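Local coordinates for lipoprotein (Mycoplasma mycoides subsp. capri, PDB 7ADK), which probably acts as a cell-surface peptidase of the mycoplasma DUF31 family (PA clan), related to proteases that cleave immunoglobulins, at residues 439-444 with 544-549; 497-502 with 548-553; 252-257 with 697-702. All coordinates share one frame; numbering follows the deposited sequence.

Interaction 1: 439-444 with 544-549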
ATOM      1  N   ASN B 439       7.215 -35.133  17.827  1.00 87.32           N
ATOM      2  CA  ASN B 439       6.620 -34.820  16.518  1.00 87.32           C
ATOM      3  C   ASN B 439       5.081 -34.687  16.606  1.00 87.32           C
ATOM      4  O   ASN B 439       4.372 -35.640  16.280  1.00 87.32           O
ATOM      5  CB  ASN B 439       7.101 -35.848  15.452  1.00 87.32           C
ATOM      6  CG  ASN B 439       6.905 -37.332  15.765  1.00 87.32           C
ATOM      7  OD1 ASN B 439       6.748 -37.767  16.894  1.00 87.32           O
ATOM      8  ND2 ASN B 439       6.923 -38.176  14.772  1.00 87.32           N
ATOM      9  N   PRO B 440       4.539 -33.539  17.066  1.00 73.75           N
ATOM     10  CA  PRO B 440       3.100 -33.332  17.256  1.00 73.75           C
ATOM     11  C   PRO B 440       2.351 -33.037  15.953  1.00 73.75           C
ATOM     12  O   PRO B 440       2.904 -32.468  15.022  1.00 73.75           O
ATOM     13  CB  PRO B 440       2.997 -32.161  18.229  1.00 73.75           C
ATOM     14  CG  PRO B 440       4.201 -31.314  17.856  1.00 73.75           C
ATOM     15  CD  PRO B 440       5.254 -32.354  17.506  1.00 73.75           C
ATOM     16  N   THR B 441       1.067 -33.383  15.899  1.00 68.41           N
ATOM     17  CA  THR B 441       0.199 -33.200  14.715  1.00 68.41           C
ATOM     18  C   THR B 441      -1.127 -32.477  14.977  1.00 68.41           C
ATOM     19  O   THR B 441      -1.759 -32.001  14.035  1.00 68.41           O
ATOM     20  CB  THR B 441      -0.128 -34.554  14.069  1.00 68.41           C
ATOM     21  OG1 THR B 441      -0.843 -35.356  14.977  1.00 68.41           O
ATOM     22  CG2 THR B 441       1.102 -35.327  13.640  1.00 68.41           C
ATOM     23  N   LYS B 442      -1.552 -32.350  16.238  1.00 64.19           N
ATOM     24  CA  LYS B 442      -2.863 -31.832  16.639  1.00 64.19           C
ATOM     25  C   LYS B 442      -2.711 -30.593  17.515  1.00 64.19           C
ATOM     26  O   LYS B 442      -2.214 -30.665  18.635  1.00 64.19           O
ATOM     27  CB  LYS B 442      -3.623 -32.976  17.319  1.00 64.19           C
ATOM     28  CG  LYS B 442      -5.124 -32.714  17.440  1.00 64.19           C
ATOM     29  CD  LYS B 442      -5.842 -34.021  17.773  1.00 64.19           C
ATOM     30  CE  LYS B 442      -7.348 -33.869  17.621  1.00 64.19           C
ATOM     31  NZ  LYS B 442      -8.000 -35.135  17.235  1.00 64.19           N
ATOM     32  N   PHE B 443      -3.109 -29.450  16.967  1.00 62.54           N
ATOM     33  CA  PHE B 443      -2.780 -28.109  17.459  1.00 62.54           C
ATOM     34  C   PHE B 443      -4.027 -27.314  17.830  1.00 62.54           C
ATOM     35  O   PHE B 443      -5.076 -27.486  17.220  1.00 62.54           O
ATOM     36  CB  PHE B 443      -1.982 -27.346  16.402  1.00 62.54           C
ATOM     37  CG  PHE B 443      -0.556 -27.815  16.238  1.00 62.54           C
ATOM     38  CD1 PHE B 443      -0.262 -28.945  15.467  1.00 62.54           C
ATOM     39  CD2 PHE B 443       0.478 -27.117  16.866  1.00 62.54           C
ATOM     40  CE1 PHE B 443       1.061 -29.354  15.289  1.00 62.54           C
ATOM     41  CE2 PHE B 443       1.808 -27.517  16.686  1.00 62.54           C
ATOM     42  CZ  PHE B 443       2.096 -28.628  15.888  1.00 62.54           C
ATOM     43  N   TYR B 444      -3.892 -26.424  18.813  1.00 61.56           N
ATOM     44  CA  TYR B 444      -4.946 -25.580  19.356  1.00 61.56           C
ATOM     45  C   TYR B 444      -4.572 -24.118  19.212  1.00 61.56           C
ATOM     46  O   TYR B 444      -3.445 -23.707  19.502  1.00 61.56           O
ATOM     47  CB  TYR B 444      -5.250 -25.940  20.808  1.00 61.56           C
ATOM     48  CG  TYR B 444      -5.578 -27.395  20.997  1.00 61.56           C
ATOM     49  CD1 TYR B 444      -4.541 -28.330  21.093  1.00 61.56           C
ATOM     50  CD2 TYR B 444      -6.910 -27.827  20.968  1.00 61.56           C
ATOM     51  CE1 TYR B 444      -4.826 -29.701  21.062  1.00 61.56           C
ATOM     52  CE2 TYR B 444      -7.191 -29.200  20.983  1.00 61.56           C
ATOM     53  CZ  TYR B 444      -6.155 -30.139  20.977  1.00 61.56           C
ATOM     54  OH  TYR B 444      -6.437 -31.452  20.820  1.00 61.56           O
ATOM     55  N   GLU B 544      -9.317 -26.252  17.452  1.00 63.77           N
ATOM     56  CA  GLU B 544      -8.459 -27.401  17.182  1.00 63.77           C
ATOM     57  C   GLU B 544      -8.295 -27.610  15.673  1.00 63.77           C
ATOM     58  O   GLU B 544      -9.267 -27.563  14.921  1.00 63.77           O
ATOM     59  CB  GLU B 544      -9.072 -28.619  17.870  1.00 63.77           C
ATOM     60  CG  GLU B 544      -8.304 -29.927  17.670  1.00 63.77           C
ATOM     61  CD  GLU B 544      -9.041 -31.123  18.289  1.00 63.77           C
ATOM     62  OE1 GLU B 544      -9.924 -31.688  17.610  1.00 63.77           O
ATOM     63  OE2 GLU B 544      -8.701 -31.537  19.421  1.00 63.77           O
ATOM     64  N   VAL B 545      -7.067 -27.870  15.239  1.00 62.33           N
ATOM     65  CA  VAL B 545      -6.738 -28.306  13.887  1.00 62.33           C
ATOM     66  C   VAL B 545      -5.912 -29.588  13.948  1.00 62.33           C
ATOM     67  O   VAL B 545      -4.832 -29.616  14.538  1.00 62.33           O
ATOM     68  CB  VAL B 545      -6.026 -27.194  13.108  1.00 62.33           C
ATOM     69  CG1 VAL B 545      -5.785 -27.624  11.677  1.00 62.33           C
ATOM     70  CG2 VAL B 545      -6.813 -25.891  13.062  1.00 62.33           C
ATOM     71  N   ASP B 546      -6.401 -30.664  13.333  1.00 67.34           N
ATOM     72  CA  ASP B 546      -5.734 -31.971  13.304  1.00 67.34           C
ATOM     73  C   ASP B 546      -5.082 -32.218  11.939  1.00 67.34           C
ATOM     74  O   ASP B 546      -5.707 -32.721  11.006  1.00 67.34           O
ATOM     75  CB  ASP B 546      -6.737 -33.057  13.721  1.00 67.34           C
ATOM     76  CG  ASP B 546      -6.121 -34.446  13.951  1.00 67.34           C
ATOM     77  OD1 ASP B 546      -4.972 -34.701  13.553  1.00 67.34           O
ATOM     78  OD2 ASP B 546      -6.802 -35.268  14.603  1.00 67.34           O
ATOM     79  N   PHE B 547      -3.811 -31.807  11.793  1.00 64.26           N
ATOM     80  CA  PHE B 547      -3.125 -31.877  10.501  1.00 64.26           C
ATOM     81  C   PHE B 547      -2.875 -33.314  10.017  1.00 64.26           C
ATOM     82  O   PHE B 547      -2.793 -33.539   8.810  1.00 64.26           O
ATOM     83  CB  PHE B 547      -1.805 -31.112  10.566  1.00 64.26           C
ATOM     84  CG  PHE B 547      -1.959 -29.620  10.754  1.00 64.26           C
ATOM     85  CD1 PHE B 547      -2.501 -28.848   9.705  1.00 64.26           C
ATOM     86  CD2 PHE B 547      -1.571 -29.011  11.955  1.00 64.26           C
ATOM     87  CE1 PHE B 547      -2.654 -27.461   9.869  1.00 64.26           C
ATOM     88  CE2 PHE B 547      -1.712 -27.618  12.115  1.00 64.26           C
ATOM     89  CZ  PHE B 547      -2.260 -26.855  11.070  1.00 64.26           C
ATOM     90  N   ALA B 548      -2.840 -34.312  10.915  1.00 70.07           N
ATOM     91  CA  ALA B 548      -2.734 -35.722  10.539  1.00 70.07           C
ATOM     92  C   ALA B 548      -3.985 -36.252   9.810  1.00 70.07           C
ATOM     93  O   ALA B 548      -3.931 -37.315   9.185  1.00 70.07           O
ATOM     94  CB  ALA B 548      -2.433 -36.554  11.773  1.00 70.07           C
ATOM     95  N   LYS B 549      -5.094 -35.495   9.814  1.00 69.95           N
ATOM     96  CA  LYS B 549      -6.218 -35.651   8.881  1.00 69.95           C
ATOM     97  C   LYS B 549      -6.594 -34.353   8.165  1.00 69.95           C
ATOM     98  O   LYS B 549      -7.753 -34.125   7.879  1.00 69.95           O
ATOM     99  CB  LYS B 549      -7.407 -36.412   9.493  1.00 69.95           C
ATOM    100  CG  LYS B 549      -8.059 -35.752  10.711  1.00 69.95           C
ATOM    101  CD  LYS B 549      -9.376 -36.441  11.071  1.00 69.95           C
ATOM    102  CE  LYS B 549      -9.768 -36.148  12.507  1.00 69.95           C
ATOM    103  NZ  LYS B 549     -11.089 -36.648  12.869  1.00 69.95           N
TER
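Two antiparallel strand ends meet here, their axes at 163°, joined at the F443-V545 pair by F443 N to V545 O (3.0 Å) and V545 N to F443 O (2.8 Å), both nearly straight. The pairing runs one step past the strand, where F547 N donates to T441 O (3.0 Å) in the carbonyl plane but along a more bent path. On the face of K442, Y444, D546 and E544 the contact is polar. The K442 chain, extended beyond CG, crosses obliquely over both acids; NZ reaches D546 OD2 (2.9 Å) from above the carboxylate plane and lies in long ion-pair range of E544 OE1 (4.0 Å). E544, with CG anti to the backbone N, runs alongside Y444, and Y444 OH donates to the anti lone pair of E544 OE2 (2.7 Å). Y832 OH bonds the same oxygen, so two phenols grip it, which would tend to keep this buried carboxylate charged. On the other face F443 CD1 meets F547 CD2 (3.7 Å), the ring planes oblique at 63°; V545 CG1 lies over one face of the F547 ring. Farther out, I579 of helix 575-582 packs on T441, F443 and F547. Strands 421-433, 442-447, 541-546 and 503-507 lie side by side in that order, each antiparallel to the next, consistent with a beta-barrel of the PA clan.

Interaction 2: 497-502 with 548-553; sequences NKLEDA and AKLLDK
The polar link between loops 497-502 and 548-553 is a single hydrogen bond from K549 NZ to D501 O (2.8 Å), arriving nearly along the C=O axis. K549 starts in the crowded position, CG between the backbone N and the carbonyl carbon (chi1 62°), and then runs out extended, so its tip spans to the end of the 3-10 turn 499-501. The ammonium meets a backbone oxygen here; the D501 carboxylate stays apart, OD1 lying 6.6 Å from K549 NZ, where it could add at most a distant electrostatic attraction. Inside its own loop that carboxylate is turned back: K498 N donates to D501 OD2 (3.1 Å) from above the carboxylate plane. Two i to i+3 backbone bonds, D501 N to K498 O and A502 N to L499 O, shape the turn and hold D501 O in place for the lysine.

Apolar contact centres on A502, whose CB bond points at the other loop. Its methyl CB lies against L550 CD2 (3.5 Å); the same L550 methyl touches L499 CD1 (4.2 Å) more loosely, so one leucine branch serves two residues. A502 CB also abuts a polar atom, the backbone oxygen K549 O (3.4 Å). Y556 of strand 556-562 packs on L499, D501 and A502 and bonds K498 O through its hydroxyl, while F491 of strand 486-493 backs L550. A502 also pairs by its backbone with D546. The two loops lead into strand 503-507 and out of strand 541-546: loop packing at the end of an antiparallel strand pair, consistent with the PA-clan barrel.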
ATOM      1  N   ASN B 497     -15.811 -36.112   2.441  1.00 81.14           N
ATOM      2  CA  ASN B 497     -15.363 -35.807   3.809  1.00 81.14           C
ATOM      3  C   ASN B 497     -15.691 -34.353   4.174  1.00 81.14           C
ATOM      4  O   ASN B 497     -15.572 -33.476   3.330  1.00 81.14           O
ATOM      5  CB  ASN B 497     -13.861 -36.086   3.946  1.00 81.14           C
ATOM      6  CG  ASN B 497     -13.554 -37.565   3.874  1.00 81.14           C
ATOM      7  OD1 ASN B 497     -13.542 -38.267   4.873  1.00 81.14           O
ATOM      8  ND2 ASN B 497     -13.309 -38.097   2.705  1.00 81.14           N
ATOM      9  N   LYS B 498     -16.098 -34.061   5.410  1.00 81.91           N
ATOM     10  CA  LYS B 498     -16.488 -32.709   5.838  1.00 81.91           C
ATOM     11  C   LYS B 498     -15.305 -31.984   6.483  1.00 81.91           C
ATOM     12  O   LYS B 498     -14.484 -32.593   7.161  1.00 81.91           O
ATOM     13  CB  LYS B 498     -17.711 -32.784   6.766  1.00 81.91           C
ATOM     14  CG  LYS B 498     -18.962 -33.463   6.172  1.00 81.91           C
ATOM     15  CD  LYS B 498     -19.583 -32.774   4.952  1.00 81.91           C
ATOM     16  CE  LYS B 498     -20.139 -31.391   5.294  1.00 81.91           C
ATOM     17  NZ  LYS B 498     -20.717 -30.699   4.133  1.00 81.91           N
ATOM     18  N   LEU B 499     -15.200 -30.674   6.297  1.00 75.88           N
ATOM     19  CA  LEU B 499     -14.069 -29.898   6.813  1.00 75.88           C
ATOM     20  C   LEU B 499     -14.106 -29.737   8.348  1.00 75.88           C
ATOM     21  O   LEU B 499     -13.056 -29.722   8.989  1.00 75.88           O
ATOM     22  CB  LEU B 499     -13.997 -28.587   6.006  1.00 75.88           C
ATOM     23  CG  LEU B 499     -12.608 -27.971   5.776  1.00 75.88           C
ATOM     24  CD1 LEU B 499     -11.518 -28.956   5.358  1.00 75.88           C
ATOM     25  CD2 LEU B 499     -12.705 -26.987   4.618  1.00 75.88           C
ATOM     26  N   GLU B 500     -15.298 -29.784   8.960  1.00 76.62           N
ATOM     27  CA  GLU B 500     -15.464 -29.944  10.413  1.00 76.62           C
ATOM     28  C   GLU B 500     -14.997 -31.286  10.999  1.00 76.62           C
ATOM     29  O   GLU B 500     -14.786 -31.376  12.206  1.00 76.62           O
ATOM     30  CB  GLU B 500     -16.903 -29.687  10.895  1.00 76.62           C
ATOM     31  CG  GLU B 500     -17.262 -28.205  11.057  1.00 76.62           C
ATOM     32  CD  GLU B 500     -18.467 -28.014  11.997  1.00 76.62           C
ATOM     33  OE1 GLU B 500     -19.388 -28.836  12.001  1.00 76.62           O
ATOM     34  OE2 GLU B 500     -18.463 -27.108  12.843  1.00 76.62           O
ATOM     35  N   ASP B 501     -14.781 -32.336  10.209  1.00 75.59           N
ATOM     36  CA  ASP B 501     -14.187 -33.567  10.744  1.00 75.59           C
ATOM     37  C   ASP B 501     -12.719 -33.382  11.169  1.00 75.59           C
ATOM     38  O   ASP B 501     -12.196 -34.208  11.914  1.00 75.59           O
ATOM     39  CB  ASP B 501     -14.305 -34.715   9.735  1.00 75.59           C
ATOM     40  CG  ASP B 501     -15.725 -35.022   9.262  1.00 75.59           C
ATOM     41  OD1 ASP B 501     -16.686 -34.758  10.014  1.00 75.59           O
ATOM     42  OD2 ASP B 501     -15.876 -35.575   8.149  1.00 75.59           O
ATOM     43  N   ALA B 502     -12.052 -32.318  10.711  1.00 70.13           N
ATOM     44  CA  ALA B 502     -10.630 -32.051  10.927  1.00 70.13           C
ATOM     45  C   ALA B 502     -10.328 -30.708  11.635  1.00 70.13           C
ATOM     46  O   ALA B 502      -9.265 -30.559  12.237  1.00 70.13           O
ATOM     47  CB  ALA B 502      -9.957 -32.136   9.563  1.00 70.13           C
ATOM     48  N   ALA B 548      -2.840 -34.312  10.915  1.00 70.07           N
ATOM     49  CA  ALA B 548      -2.734 -35.722  10.539  1.00 70.07           C
ATOM     50  C   ALA B 548      -3.985 -36.252   9.810  1.00 70.07           C
ATOM     51  O   ALA B 548      -3.931 -37.315   9.185  1.00 70.07           O
ATOM     52  CB  ALA B 548      -2.433 -36.554  11.773  1.00 70.07           C
ATOM     53  N   LYS B 549      -5.094 -35.495   9.814  1.00 69.95           N
ATOM     54  CA  LYS B 549      -6.218 -35.651   8.881  1.00 69.95           C
ATOM     55  C   LYS B 549      -6.594 -34.353   8.165  1.00 69.95           C
ATOM     56  O   LYS B 549      -7.753 -34.125   7.879  1.00 69.95           O
ATOM     57  CB  LYS B 549      -7.407 -36.412   9.493  1.00 69.95           C
ATOM     58  CG  LYS B 549      -8.059 -35.752  10.711  1.00 69.95           C
ATOM     59  CD  LYS B 549      -9.376 -36.441  11.071  1.00 69.95           C
ATOM     60  CE  LYS B 549      -9.768 -36.148  12.507  1.00 69.95           C
ATOM     61  NZ  LYS B 549     -11.089 -36.648  12.869  1.00 69.95           N
ATOM     62  N   LEU B 550      -5.611 -33.524   7.825  1.00 67.39           N
ATOM     63  CA  LEU B 550      -5.712 -32.551   6.726  1.00 67.39           C
ATOM     64  C   LEU B 550      -4.671 -32.830   5.635  1.00 67.39           C
ATOM     65  O   LEU B 550      -4.912 -32.531   4.468  1.00 67.39           O
ATOM     66  CB  LEU B 550      -5.552 -31.111   7.230  1.00 67.39           C
ATOM     67  CG  LEU B 550      -6.713 -30.517   8.027  1.00 67.39           C
ATOM     68  CD1 LEU B 550      -6.337 -29.125   8.473  1.00 67.39           C
ATOM     69  CD2 LEU B 550      -7.989 -30.406   7.209  1.00 67.39           C
ATOM     70  N   LEU B 551      -3.531 -33.421   5.995  1.00 68.96           N
ATOM     71  CA  LEU B 551      -2.514 -33.903   5.058  1.00 68.96           C
ATOM     72  C   LEU B 551      -2.738 -35.364   4.617  1.00 68.96           C
ATOM     73  O   LEU B 551      -1.942 -35.924   3.865  1.00 68.96           O
ATOM     74  CB  LEU B 551      -1.129 -33.649   5.655  1.00 68.96           C
ATOM     75  CG  LEU B 551      -0.865 -32.208   6.094  1.00 68.96           C
ATOM     76  CD1 LEU B 551       0.457 -32.097   6.788  1.00 68.96           C
ATOM     77  CD2 LEU B 551      -0.890 -31.267   4.941  1.00 68.96           C
ATOM     78  N   ASP B 552      -3.846 -35.977   5.043  1.00 80.20           N
ATOM     79  CA  ASP B 552      -4.320 -37.262   4.533  1.00 80.20           C
ATOM     80  C   ASP B 552      -4.950 -37.103   3.138  1.00 80.20           C
ATOM     81  O   ASP B 552      -6.098 -36.668   2.996  1.00 80.20           O
ATOM     82  CB  ASP B 552      -5.281 -37.871   5.562  1.00 80.20           C
ATOM     83  CG  ASP B 552      -5.756 -39.285   5.225  1.00 80.20           C
ATOM     84  OD1 ASP B 552      -5.397 -39.822   4.157  1.00 80.20           O
ATOM     85  OD2 ASP B 552      -6.479 -39.875   6.056  1.00 80.20           O
ATOM     86  N   LYS B 553      -4.201 -37.472   2.094  1.00 79.14           N
ATOM     87  CA  LYS B 553      -4.545 -37.263   0.676  1.00 79.14           C
ATOM     88  C   LYS B 553      -5.784 -38.026   0.193  1.00 79.14           C
ATOM     89  O   LYS B 553      -6.351 -37.673  -0.838  1.00 79.14           O
ATOM     90  CB  LYS B 553      -3.319 -37.586  -0.193  1.00 79.14           C
ATOM     91  CG  LYS B 553      -2.177 -36.583   0.002  1.00 79.14           C
ATOM     92  CD  LYS B 553      -0.967 -36.888  -0.866  1.00 79.14           C
ATOM     93  CE  LYS B 553       0.189 -35.930  -0.634  1.00 79.14           C
ATOM     94  NZ  LYS B 553       1.348 -36.201  -1.420  1.00 79.14           N
TER

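Interaction 3: 252-257 with 697-702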
ATOM      1  N   SER B 252      -9.923  10.689  21.984  1.00 74.26           N
ATOM      2  CA  SER B 252      -9.144  11.331  23.076  1.00 74.26           C
ATOM      3  C   SER B 252      -7.874  12.053  22.594  1.00 74.26           C
ATOM      4  O   SER B 252      -6.924  11.418  22.129  1.00 74.26           O
ATOM      5  CB  SER B 252      -8.761  10.337  24.171  1.00 74.26           C
ATOM      6  OG  SER B 252      -7.825  10.889  25.075  1.00 74.26           O
ATOM      7  N   GLY B 253      -7.838  13.378  22.744  1.00 72.77           N
ATOM      8  CA  GLY B 253      -6.777  14.272  22.273  1.00 72.77           C
ATOM      9  C   GLY B 253      -5.574  14.375  23.209  1.00 72.77           C
ATOM     10  O   GLY B 253      -5.125  15.477  23.518  1.00 72.77           O
ATOM     11  N   LEU B 254      -5.089  13.231  23.696  1.00 74.63           N
ATOM     12  CA  LEU B 254      -4.048  13.141  24.722  1.00 74.63           C
ATOM     13  C   LEU B 254      -3.131  11.915  24.635  1.00 74.63           C
ATOM     14  O   LEU B 254      -1.972  11.982  25.026  1.00 74.63           O
ATOM     15  CB  LEU B 254      -4.729  13.220  26.087  1.00 74.63           C
ATOM     16  CG  LEU B 254      -3.752  13.307  27.258  1.00 74.63           C
ATOM     17  CD1 LEU B 254      -4.326  14.198  28.333  1.00 74.63           C
ATOM     18  CD2 LEU B 254      -3.457  11.976  27.916  1.00 74.63           C
ATOM     19  N   LYS B 255      -3.598  10.767  24.134  1.00 72.16           N
ATOM     20  CA  LYS B 255      -2.764   9.543  24.045  1.00 72.16           C
ATOM     21  C   LYS B 255      -1.689   9.590  22.949  1.00 72.16           C
ATOM     22  O   LYS B 255      -1.122   8.564  22.586  1.00 72.16           O
ATOM     23  CB  LYS B 255      -3.645   8.289  23.962  1.00 72.16           C
ATOM     24  CG  LYS B 255      -4.381   8.168  22.628  1.00 72.16           C
ATOM     25  CD  LYS B 255      -5.183   6.881  22.568  1.00 72.16           C
ATOM     26  CE  LYS B 255      -6.077   6.780  21.320  1.00 72.16           C
ATOM     27  NZ  LYS B 255      -7.323   7.593  21.457  1.00 72.16           N
ATOM     28  N   ILE B 256      -1.437  10.765  22.383  1.00 76.40           N
ATOM     29  CA  ILE B 256      -0.808  10.943  21.079  1.00 76.40           C
ATOM     30  C   ILE B 256       0.430  11.845  21.211  1.00 76.40           C
ATOM     31  O   ILE B 256       1.548  11.346  21.178  1.00 76.40           O
ATOM     32  CB  ILE B 256      -1.850  11.387  20.017  1.00 76.40           C
ATOM     33  CG1 ILE B 256      -3.076  10.444  20.018  1.00 76.40           C
ATOM     34  CG2 ILE B 256      -1.194  11.407  18.632  1.00 76.40           C
ATOM     35  CD1 ILE B 256      -4.186  10.751  19.017  1.00 76.40           C
ATOM     36  N   TYR B 257       0.259  13.163  21.372  1.00 76.31           N
ATOM     37  CA  TYR B 257       1.335  14.171  21.418  1.00 76.31           C
ATOM     38  C   TYR B 257       2.283  14.197  20.196  1.00 76.31           C
ATOM     39  O   TYR B 257       3.268  14.936  20.171  1.00 76.31           O
ATOM     40  CB  TYR B 257       2.141  14.065  22.716  1.00 76.31           C
ATOM     41  CG  TYR B 257       1.367  13.972  24.016  1.00 76.31           C
ATOM     42  CD1 TYR B 257       0.701  15.100  24.523  1.00 76.31           C
ATOM     43  CD2 TYR B 257       1.439  12.794  24.780  1.00 76.31           C
ATOM     44  CE1 TYR B 257       0.122  15.051  25.799  1.00 76.31           C
ATOM     45  CE2 TYR B 257       0.849  12.742  26.055  1.00 76.31           C
ATOM     46  CZ  TYR B 257       0.190  13.874  26.564  1.00 76.31           C
ATOM     47  OH  TYR B 257      -0.407  13.816  27.778  1.00 76.31           O
ATOM     48  N   PHE B 697      -1.651   1.261  27.643  1.00 63.08           N
ATOM     49  CA  PHE B 697      -3.075   1.548  27.753  1.00 63.08           C
ATOM     50  C   PHE B 697      -3.486   2.937  27.224  1.00 63.08           C
ATOM     51  O   PHE B 697      -2.733   3.902  27.264  1.00 63.08           O
ATOM     52  CB  PHE B 697      -3.478   1.369  29.212  1.00 63.08           C
ATOM     53  CG  PHE B 697      -3.146   0.030  29.843  1.00 63.08           C
ATOM     54  CD1 PHE B 697      -3.605  -1.162  29.257  1.00 63.08           C
ATOM     55  CD2 PHE B 697      -2.417  -0.021  31.043  1.00 63.08           C
ATOM     56  CE1 PHE B 697      -3.321  -2.396  29.856  1.00 63.08           C
ATOM     57  CE2 PHE B 697      -2.190  -1.251  31.669  1.00 63.08           C
ATOM     58  CZ  PHE B 697      -2.633  -2.434  31.068  1.00 63.08           C
ATOM     59  N   SER B 698      -4.705   3.028  26.710  1.00 68.13           N
ATOM     60  CA  SER B 698      -5.313   4.215  26.117  1.00 68.13           C
ATOM     61  C   SER B 698      -5.948   5.146  27.157  1.00 68.13           C
ATOM     62  O   SER B 698      -6.678   4.707  28.041  1.00 68.13           O
ATOM     63  CB  SER B 698      -6.380   3.739  25.145  1.00 68.13           C
ATOM     64  OG  SER B 698      -6.916   4.800  24.415  1.00 68.13           O
ATOM     65  N   TYR B 699      -5.748   6.455  27.028  1.00 72.00           N
ATOM     66  CA  TYR B 699      -6.404   7.493  27.839  1.00 72.00           C
ATOM     67  C   TYR B 699      -7.770   7.888  27.224  1.00 72.00           C
ATOM     68  O   TYR B 699      -8.167   9.047  27.241  1.00 72.00           O
ATOM     69  CB  TYR B 699      -5.444   8.686  28.065  1.00 72.00           C
ATOM     70  CG  TYR B 699      -4.265   8.494  29.018  1.00 72.00           C
ATOM     71  CD1 TYR B 699      -3.303   7.485  28.805  1.00 72.00           C
ATOM     72  CD2 TYR B 699      -4.089   9.377  30.104  1.00 72.00           C
ATOM     73  CE1 TYR B 699      -2.202   7.346  29.669  1.00 72.00           C
ATOM     74  CE2 TYR B 699      -2.977   9.259  30.959  1.00 72.00           C
ATOM     75  CZ  TYR B 699      -2.031   8.237  30.744  1.00 72.00           C
ATOM     76  OH  TYR B 699      -0.936   8.150  31.536  1.00 72.00           O
ATOM     77  N   GLN B 700      -8.512   6.945  26.645  1.00 71.66           N
ATOM     78  CA  GLN B 700      -9.912   7.127  26.242  1.00 71.66           C
ATOM     79  C   GLN B 700     -10.848   7.140  27.469  1.00 71.66           C
ATOM     80  O   GLN B 700     -10.775   6.241  28.306  1.00 71.66           O
ATOM     81  CB  GLN B 700     -10.305   6.022  25.245  1.00 71.66           C
ATOM     82  CG  GLN B 700     -11.193   6.518  24.103  1.00 71.66           C
ATOM     83  CD  GLN B 700     -12.629   6.783  24.491  1.00 71.66           C
ATOM     84  OE1 GLN B 700     -13.330   5.940  25.010  1.00 71.66           O
ATOM     85  NE2 GLN B 700     -13.141   7.956  24.244  1.00 71.66           N
ATOM     86  N   ILE B 701     -11.722   8.147  27.600  1.00 67.33           N
ATOM     87  CA  ILE B 701     -12.635   8.257  28.750  1.00 67.33           C
ATOM     88  C   ILE B 701     -13.863   7.351  28.597  1.00 67.33           C
ATOM     89  O   ILE B 701     -14.308   6.738  29.561  1.00 67.33           O
ATOM     90  CB  ILE B 701     -13.053   9.729  28.956  1.00 67.33           C
ATOM     91  CG1 ILE B 701     -11.864  10.652  29.282  1.00 67.33           C
ATOM     92  CG2 ILE B 701     -14.163   9.892  30.002  1.00 67.33           C
ATOM     93  CD1 ILE B 701     -11.233  10.459  30.645  1.00 67.33           C
ATOM     94  N   GLY B 702     -14.419   7.246  27.392  1.00 67.62           N
ATOM     95  CA  GLY B 702     -15.707   6.602  27.145  1.00 67.62           C
ATOM     96  C   GLY B 702     -15.758   5.135  27.527  1.00 67.62           C
ATOM     97  O   GLY B 702     -16.688   4.706  28.200  1.00 67.62           O
TER
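Y699, K255 and S252 carry this meeting of two irregular loops. Y699 has CG anti to its carbonyl carbon, beside the backbone N (chi1 -72°), and its ring is met obliquely by L254, whose CD2 methyl comes to 3.5 Å from Y699 CD2 and also lies near CG and CB. The backbone of Y699 is held too: S252 OG, anti to its own backbone N, donates to Y699 O (2.9 Å) from above the carbonyl plane and off the lone pairs. K255 starts in the crowded position, its CB lying beside Y699 N, and its CD passes S698 OG at 3.3 Å; the chain bends at chi4 (-78°), and NZ bonds A781 O. S698 OG in turn takes a weak bond from Q700 N (3.5 Å). The inverse gamma turn centred on G253, closed by a weak bond from L254 N to S252 O, lets both flanking residues point toward the loop of Y699. Helix 165-173 places Y171 against both L254 and Y699, helix 176-192 adds D183 to L254 and Q176 to Y699, and T783 of strand 783-792 touches S698 and Q700, so the paired loops sit between N-terminal helices and the mixed sheet.

Overall arrangement
From the N terminus, loop 252-257 comes first, and its partner 697-702 follows with 439 residues between them: interaction 3 closes a very long loop that encloses both other contacts. Within it, 439-444 opens interaction 1, which closes at 544-549. The first segment of interaction 2, 497-502, lies inside that loop, and its second, 548-553, overlaps 544-549 by sharing A548 and K549. Their centres lie about 10 Å apart, interaction 1 in the antiparallel sheet and interaction 2 in the loops at its end, joined by a probable D546 N to A502 O hydrogen bond. Interaction 3 lies across the chain's centre, its centre about 42 and 47 Å from those of interactions 1 and 2, tying N-terminal elements to the mixed-sheet region.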